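Side-chain contacts in uncharacterized protein (Legionella pneumophila subsp. pneumophila, PDB 5T2X), which is of unknown function but folds as an all-helical chain assigned to the DUF5630 family, with no strand in its modelled part: residues Ala161-Ala164 against Cys165-Trp169; Leu175-Lys178 against Thr179-Leu183. One frame throughout, in Å; residues are numbered along the deposited sequence.

Interaction 1 (Ala161-Ala164 against Cys165-Trp169); sequences AQKA and CQYHW
Lys163 bends its chain at the second torsion (chi2 -66°) while Gln166, with CG beside its backbone N (chi1 -65°), runs extended beyond CG, and the two side chains cross near their ends. They meet on the last turn of helix 153-167, where the helix gives way to the link into helix 169-185. Lys163 NZ donates to Gln166 OE1 at 3.3 Å, coming from above the carbonyl plane and not along a lone pair, a loose bond suited to long, flexible chains near solvent. The aliphatic part of the lysine is used as well: its CD lies 3.7 Å from Gln166 NE2.

Along the backbone the hydrogen bonding fades. Cys165 N still reaches Ala161 O at 3.2 Å, but the bonds from Gln166 N to Gln162 O and to Lys163 O are both weak. His168 N then bonds to Ala164 O at 2.9 Å, and the same oxygen lies at the edge of the imidazole, near its plane. That ring is fixed from outside the turn, since ND1 bonds to Tyr86 OH and NE2 to the His130 carbonyl; histidine suits this buried place because both its ring nitrogens can find polar partners. A small residue serves the inner side, where Ala164 lies against Leu175 and Phe132. Tyr167 stacks on His130, and its ring comes up obliquely to the Lys163 carbonyl, with CD2 3.1 Å from Lys163 O.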
ATOM      1  N   ALA A 161       2.446   3.142   8.274  1.00 30.74           N
ATOM      2  CA  ALA A 161       2.179   1.728   8.513  1.00 30.60           C
ATOM      3  C   ALA A 161       0.711   1.492   8.849  1.00 33.13           C
ATOM      4  O   ALA A 161       0.142   0.462   8.471  1.00 35.45           O
ATOM      5  CB  ALA A 161       3.080   1.207   9.630  1.00 25.81           C
ATOM      6  N   GLN A 162       0.083   2.434   9.558  1.00 38.44           N
ATOM      7  CA  GLN A 162      -1.334   2.297   9.879  1.00 34.71           C
ATOM      8  C   GLN A 162      -2.192   2.376   8.623  1.00 38.22           C
ATOM      9  O   GLN A 162      -3.188   1.654   8.496  1.00 36.17           O
ATOM     10  CB  GLN A 162      -1.746   3.372  10.884  1.00 32.23           C
ATOM     11  CG  GLN A 162      -3.231   3.399  11.204  1.00 49.51           C
ATOM     12  CD  GLN A 162      -3.574   4.403  12.289  1.00 75.61           C
ATOM     13  OE1 GLN A 162      -2.688   4.962  12.936  1.00 73.73           O
ATOM     14  NE2 GLN A 162      -4.865   4.635  12.492  1.00 82.57           N
ATOM     15  N   LYS A 163      -1.823   3.251   7.685  1.00 30.05           N
ATOM     16  CA  LYS A 163      -2.541   3.319   6.418  1.00 32.24           C
ATOM     17  C   LYS A 163      -2.395   2.026   5.626  1.00 35.51           C
ATOM     18  O   LYS A 163      -3.333   1.615   4.936  1.00 33.33           O
ATOM     19  CB  LYS A 163      -2.049   4.513   5.600  1.00 30.06           C
ATOM     20  CG  LYS A 163      -2.766   5.814   5.920  1.00 33.24           C
ATOM     21  CD  LYS A 163      -4.230   5.725   5.515  1.00 48.31           C
ATOM     22  CE  LYS A 163      -4.979   7.002   5.840  1.00 53.64           C
ATOM     23  NZ  LYS A 163      -6.415   6.900   5.461  1.00 54.52           N
ATOM     24  N   ALA A 164      -1.236   1.368   5.717  1.00 31.18           N
ATOM     25  CA  ALA A 164      -1.072   0.086   5.043  1.00 31.78           C
ATOM     26  C   ALA A 164      -2.017  -0.965   5.613  1.00 35.06           C
ATOM     27  O   ALA A 164      -2.439  -1.875   4.892  1.00 42.88           O
ATOM     28  CB  ALA A 164       0.379  -0.381   5.146  1.00 29.12           C
ATOM     29  N   CYS A 165      -2.366  -0.850   6.897  1.00 38.83           N
ATOM     30  CA  CYS A 165      -3.312  -1.786   7.496  1.00 30.77           C
ATOM     31  C   CYS A 165      -4.722  -1.586   6.956  1.00 31.09           C
ATOM     32  O   CYS A 165      -5.504  -2.540   6.911  1.00 35.84           O
ATOM     33  CB  CYS A 165      -3.317  -1.635   9.016  1.00 29.74           C
ATOM     34  SG  CYS A 165      -1.745  -1.998   9.812  1.00 38.79           S
ATOM     35  N   GLN A 166      -5.065  -0.360   6.551  1.00 35.48           N
ATOM     36  CA  GLN A 166      -6.413  -0.087   6.069  1.00 40.34           C
ATOM     37  C   GLN A 166      -6.700  -0.749   4.729  1.00 40.42           C
ATOM     38  O   GLN A 166      -7.869  -0.975   4.402  1.00 44.87           O
ATOM     39  CB  GLN A 166      -6.643   1.421   5.939  1.00 39.51           C
ATOM     40  CG  GLN A 166      -6.615   2.187   7.245  1.00 58.36           C
ATOM     41  CD  GLN A 166      -7.036   3.634   7.070  1.00 68.34           C
ATOM     42  OE1 GLN A 166      -7.707   3.983   6.099  1.00 55.25           O
ATOM     43  NE2 GLN A 166      -6.637   4.487   8.008  1.00 77.35           N
ATOM     44  N   TYR A 167      -5.668  -1.064   3.945  1.00 35.64           N
ATOM     45  CA  TYR A 167      -5.877  -1.510   2.577  1.00 42.71           C
ATOM     46  C   TYR A 167      -5.141  -2.786   2.194  1.00 41.77           C
ATOM     47  O   TYR A 167      -5.453  -3.348   1.139  1.00 41.42           O
ATOM     48  CB  TYR A 167      -5.466  -0.407   1.587  1.00 33.20           C
ATOM     49  CG  TYR A 167      -6.051   0.958   1.882  1.00 39.33           C
ATOM     50  CD1 TYR A 167      -7.354   1.272   1.519  1.00 43.38           C
ATOM     51  CD2 TYR A 167      -5.293   1.939   2.508  1.00 40.47           C
ATOM     52  CE1 TYR A 167      -7.890   2.522   1.781  1.00 35.99           C
ATOM     53  CE2 TYR A 167      -5.820   3.191   2.776  1.00 35.48           C
ATOM     54  CZ  TYR A 167      -7.117   3.477   2.410  1.00 44.31           C
ATOM     55  OH  TYR A 167      -7.645   4.721   2.672  1.00 56.23           O
ATOM     56  N   HIS A 168      -4.188  -3.268   2.997  1.00 33.59           N
ATOM     57  CA  HIS A 168      -3.301  -4.322   2.515  1.00 37.06           C
ATOM     58  C   HIS A 168      -3.222  -5.527   3.448  1.00 31.06           C
ATOM     59  O   HIS A 168      -2.238  -6.271   3.396  1.00 38.52           O
ATOM     60  CB  HIS A 168      -1.910  -3.749   2.243  1.00 29.52           C
ATOM     61  CG  HIS A 168      -1.912  -2.677   1.199  1.00 31.12           C
ATOM     62  ND1 HIS A 168      -2.145  -2.939  -0.134  1.00 28.09           N
ATOM     63  CD2 HIS A 168      -1.748  -1.336   1.295  1.00 29.32           C
ATOM     64  CE1 HIS A 168      -2.107  -1.809  -0.817  1.00 34.94           C
ATOM     65  NE2 HIS A 168      -1.867  -0.821   0.027  1.00 30.74           N
ATOM     66  N   TRP A 169      -4.232  -5.734   4.291  1.00 35.38           N
ATOM     67  CA  TRP A 169      -4.500  -7.027   4.943  1.00 38.68           C
ATOM     68  C   TRP A 169      -3.266  -7.484   5.721  1.00 39.76           C
ATOM     69  O   TRP A 169      -2.743  -6.710   6.539  1.00 36.33           O
ATOM     70  CB  TRP A 169      -4.990  -7.995   3.872  1.00 37.32           C
ATOM     71  CG  TRP A 169      -6.336  -7.655   3.317  1.00 39.59           C
ATOM     72  CD1 TRP A 169      -6.614  -6.742   2.343  1.00 37.82           C
ATOM     73  CD2 TRP A 169      -7.590  -8.229   3.700  1.00 47.92           C
ATOM     74  NE1 TRP A 169      -7.966  -6.708   2.098  1.00 46.60           N
ATOM     75  CE2 TRP A 169      -8.587  -7.614   2.918  1.00 52.62           C
ATOM     76  CE3 TRP A 169      -7.966  -9.205   4.628  1.00 47.05           C
ATOM     77  CZ2 TRP A 169      -9.936  -7.941   3.037  1.00 47.25           C
ATOM     78  CZ3 TRP A 169      -9.306  -9.528   4.746  1.00 45.33           C
ATOM     79  CH2 TRP A 169     -10.274  -8.897   3.955  1.00 40.03           C
TER

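Interaction 2 (Leu175-Lys178 against Thr179-Leu183); sequences LFYK and TCLNL
Leu175-Lys178 and Thr179-Leu183 form one unbroken run of alpha-helix within helix 169-185, with phi near -65° from Leu175 to Asn182 and regular i to i+4 bonding. Cys180 N reaches Phe176 O at 3.0 Å, and Asn182 N reaches Lys178 O at the same distance with an N-H...O angle of 161°.

Thr179 adds a side-chain bond to this pattern. Its OG1 stands beside the backbone N (chi1 -60°), which turns the hydroxyl back to Leu175 O at 2.7 Å. Thr179 N also donates to that oxygen, at 2.8 Å, and the two donors arrive from opposite faces of the carbonyl plane. Phe176 and Cys180 make a sulfur-aromatic contact one turn apart: SG lies 4.2 Å from the ring centroid, obliquely placed, and comes nearest to CE1. On another side of the helix Leu181 CD1 meets the outer end of the Tyr177 ring, 3.5 Å from CZ. Lys178 and Asn182 pass each other more loosely, with Lys178 CE 3.7 Å from Asn182 OD1.

The small Cys180 side chain packs close to Ala197 of helix 191-207, while the larger Tyr177 ring spans to Leu201 and to Ala240 of helix 237-248. Because Thr179 is buried against Thr157, its bond to Leu175 O implies that a polar hydroxyl can enter the helix-helix interface with a partner supplied by its own helix.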
ATOM      1  N   LEU A 175       3.671  -4.845   8.378  1.00 34.39           N
ATOM      2  CA  LEU A 175       4.436  -3.603   8.346  1.00 27.10           C
ATOM      3  C   LEU A 175       4.241  -2.808   9.631  1.00 23.34           C
ATOM      4  O   LEU A 175       5.207  -2.285  10.198  1.00 33.52           O
ATOM      5  CB  LEU A 175       4.035  -2.768   7.128  1.00 32.92           C
ATOM      6  CG  LEU A 175       4.622  -1.357   7.054  1.00 34.09           C
ATOM      7  CD1 LEU A 175       6.140  -1.403   6.981  1.00 26.85           C
ATOM      8  CD2 LEU A 175       4.047  -0.596   5.868  1.00 34.77           C
ATOM      9  N   PHE A 176       2.994  -2.707  10.104  1.00 26.52           N
ATOM     10  CA  PHE A 176       2.731  -2.044  11.377  1.00 27.77           C
ATOM     11  C   PHE A 176       3.433  -2.763  12.521  1.00 34.06           C
ATOM     12  O   PHE A 176       3.967  -2.121  13.433  1.00 31.42           O
ATOM     13  CB  PHE A 176       1.224  -1.982  11.624  1.00 33.08           C
ATOM     14  CG  PHE A 176       0.823  -1.082  12.763  1.00 36.02           C
ATOM     15  CD1 PHE A 176       0.775  -1.559  14.064  1.00 33.61           C
ATOM     16  CD2 PHE A 176       0.473   0.237  12.528  1.00 33.67           C
ATOM     17  CE1 PHE A 176       0.397  -0.733  15.110  1.00 33.46           C
ATOM     18  CE2 PHE A 176       0.093   1.067  13.569  1.00 37.88           C
ATOM     19  CZ  PHE A 176       0.056   0.582  14.861  1.00 35.61           C
ATOM     20  N   TYR A 177       3.444  -4.096  12.486  1.00 33.39           N
ATOM     21  CA  TYR A 177       4.125  -4.866  13.522  1.00 32.30           C
ATOM     22  C   TYR A 177       5.624  -4.597  13.511  1.00 34.22           C
ATOM     23  O   TYR A 177       6.231  -4.349  14.559  1.00 34.64           O
ATOM     24  CB  TYR A 177       3.829  -6.357  13.334  1.00 29.57           C
ATOM     25  CG  TYR A 177       4.975  -7.282  13.683  1.00 37.66           C
ATOM     26  CD1 TYR A 177       5.266  -7.596  15.005  1.00 39.45           C
ATOM     27  CD2 TYR A 177       5.758  -7.853  12.686  1.00 31.02           C
ATOM     28  CE1 TYR A 177       6.312  -8.445  15.324  1.00 38.04           C
ATOM     29  CE2 TYR A 177       6.805  -8.700  12.996  1.00 42.99           C
ATOM     30  CZ  TYR A 177       7.076  -8.994  14.315  1.00 44.59           C
ATOM     31  OH  TYR A 177       8.117  -9.838  14.623  1.00 49.37           O
ATOM     32  N   LYS A 178       6.240  -4.633  12.326  1.00 31.86           N
ATOM     33  CA  LYS A 178       7.671  -4.367  12.232  1.00 28.32           C
ATOM     34  C   LYS A 178       7.996  -2.919  12.574  1.00 36.51           C
ATOM     35  O   LYS A 178       9.060  -2.641  13.138  1.00 35.55           O
ATOM     36  CB  LYS A 178       8.178  -4.712  10.831  1.00 38.31           C
ATOM     37  CG  LYS A 178       9.692  -4.708  10.703  1.00 61.33           C
ATOM     38  CD  LYS A 178      10.323  -5.720  11.648  1.00 73.70           C
ATOM     39  CE  LYS A 178      11.841  -5.694  11.560  1.00 70.38           C
ATOM     40  NZ  LYS A 178      12.465  -6.696  12.469  1.00 68.31           N
ATOM     41  N   THR A 179       7.097  -1.988  12.245  1.00 31.36           N
ATOM     42  CA  THR A 179       7.332  -0.588  12.581  1.00 30.20           C
ATOM     43  C   THR A 179       7.333  -0.379  14.091  1.00 29.65           C
ATOM     44  O   THR A 179       8.145   0.392  14.616  1.00 36.01           O
ATOM     45  CB  THR A 179       6.277   0.294  11.911  1.00 29.61           C
ATOM     46  OG1 THR A 179       6.354   0.134  10.488  1.00 31.11           O
ATOM     47  CG2 THR A 179       6.498   1.759  12.261  1.00 22.47           C
ATOM     48  N   CYS A 180       6.440  -1.069  14.806  1.00 31.97           N
ATOM     49  CA  CYS A 180       6.414  -0.959  16.260  1.00 35.69           C
ATOM     50  C   CYS A 180       7.679  -1.538  16.883  1.00 33.66           C
ATOM     51  O   CYS A 180       8.177  -1.014  17.886  1.00 34.27           O
ATOM     52  CB  CYS A 180       5.172  -1.655  16.820  1.00 27.97           C
ATOM     53  SG  CYS A 180       3.608  -0.831  16.439  1.00 36.28           S
ATOM     54  N   LEU A 181       8.210  -2.621  16.309  1.00 35.41           N
ATOM     55  CA  LEU A 181       9.468  -3.173  16.804  1.00 27.75           C
ATOM     56  C   LEU A 181      10.608  -2.180  16.628  1.00 26.69           C
ATOM     57  O   LEU A 181      11.417  -1.980  17.541  1.00 34.83           O
ATOM     58  CB  LEU A 181       9.796  -4.485  16.088  1.00 30.30           C
ATOM     59  CG  LEU A 181       8.899  -5.704  16.306  1.00 35.19           C
ATOM     60  CD1 LEU A 181       9.523  -6.922  15.646  1.00 34.91           C
ATOM     61  CD2 LEU A 181       8.659  -5.959  17.784  1.00 29.60           C
ATOM     62  N   ASN A 182      10.688  -1.548  15.455  1.00 36.90           N
ATOM     63  CA  ASN A 182      11.751  -0.581  15.205  1.00 37.22           C
ATOM     64  C   ASN A 182      11.617   0.649  16.093  1.00 38.39           C
ATOM     65  O   ASN A 182      12.628   1.251  16.470  1.00 44.83           O
ATOM     66  CB  ASN A 182      11.753  -0.178  13.731  1.00 33.28           C
ATOM     67  CG  ASN A 182      12.119  -1.328  12.816  1.00 43.58           C
ATOM     68  OD1 ASN A 182      12.285  -2.463  13.263  1.00 56.58           O
ATOM     69  ND2 ASN A 182      12.242  -1.041  11.525  1.00 52.53           N
ATOM     70  N   LEU A 183      10.387   1.038  16.437  1.00 33.81           N
ATOM     71  CA  LEU A 183      10.205   2.158  17.354  1.00 32.14           C
ATOM     72  C   LEU A 183      10.522   1.759  18.790  1.00 36.75           C
ATOM     73  O   LEU A 183      10.996   2.593  19.571  1.00 36.41           O
ATOM     74  CB  LEU A 183       8.779   2.700  17.248  1.00 31.18           C
ATOM     75  CG  LEU A 183       8.432   3.436  15.950  1.00 34.40           C
ATOM     76  CD1 LEU A 183       6.968   3.847  15.932  1.00 28.82           C
ATOM     77  CD2 LEU A 183       9.325   4.653  15.766  1.00 30.56           C
TER

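Overall arrangement
Interactions 1 and 2 belong to consecutive antiparallel helices, 153-167 and 169-185, and touch directly: Cys165 SG packs on Phe176 CB and Ala161 CB on Thr179 OG1, both at 3.5 Å. Interaction 1 lies closer to the middle of the chain, its centre about 7 Å from the chain centre against about 16 Å for interaction 2, yet each mixes buried and exposed residues. The first is a helix end, with weakening backbone bonds and aromatic and polar groups held by neighbouring loops and helices. The second is mid-helix, regularly bonded, apolar toward helix 191-207 and facing helix 153-167 with Phe176 and Thr179, with Lys178 on its exposed side.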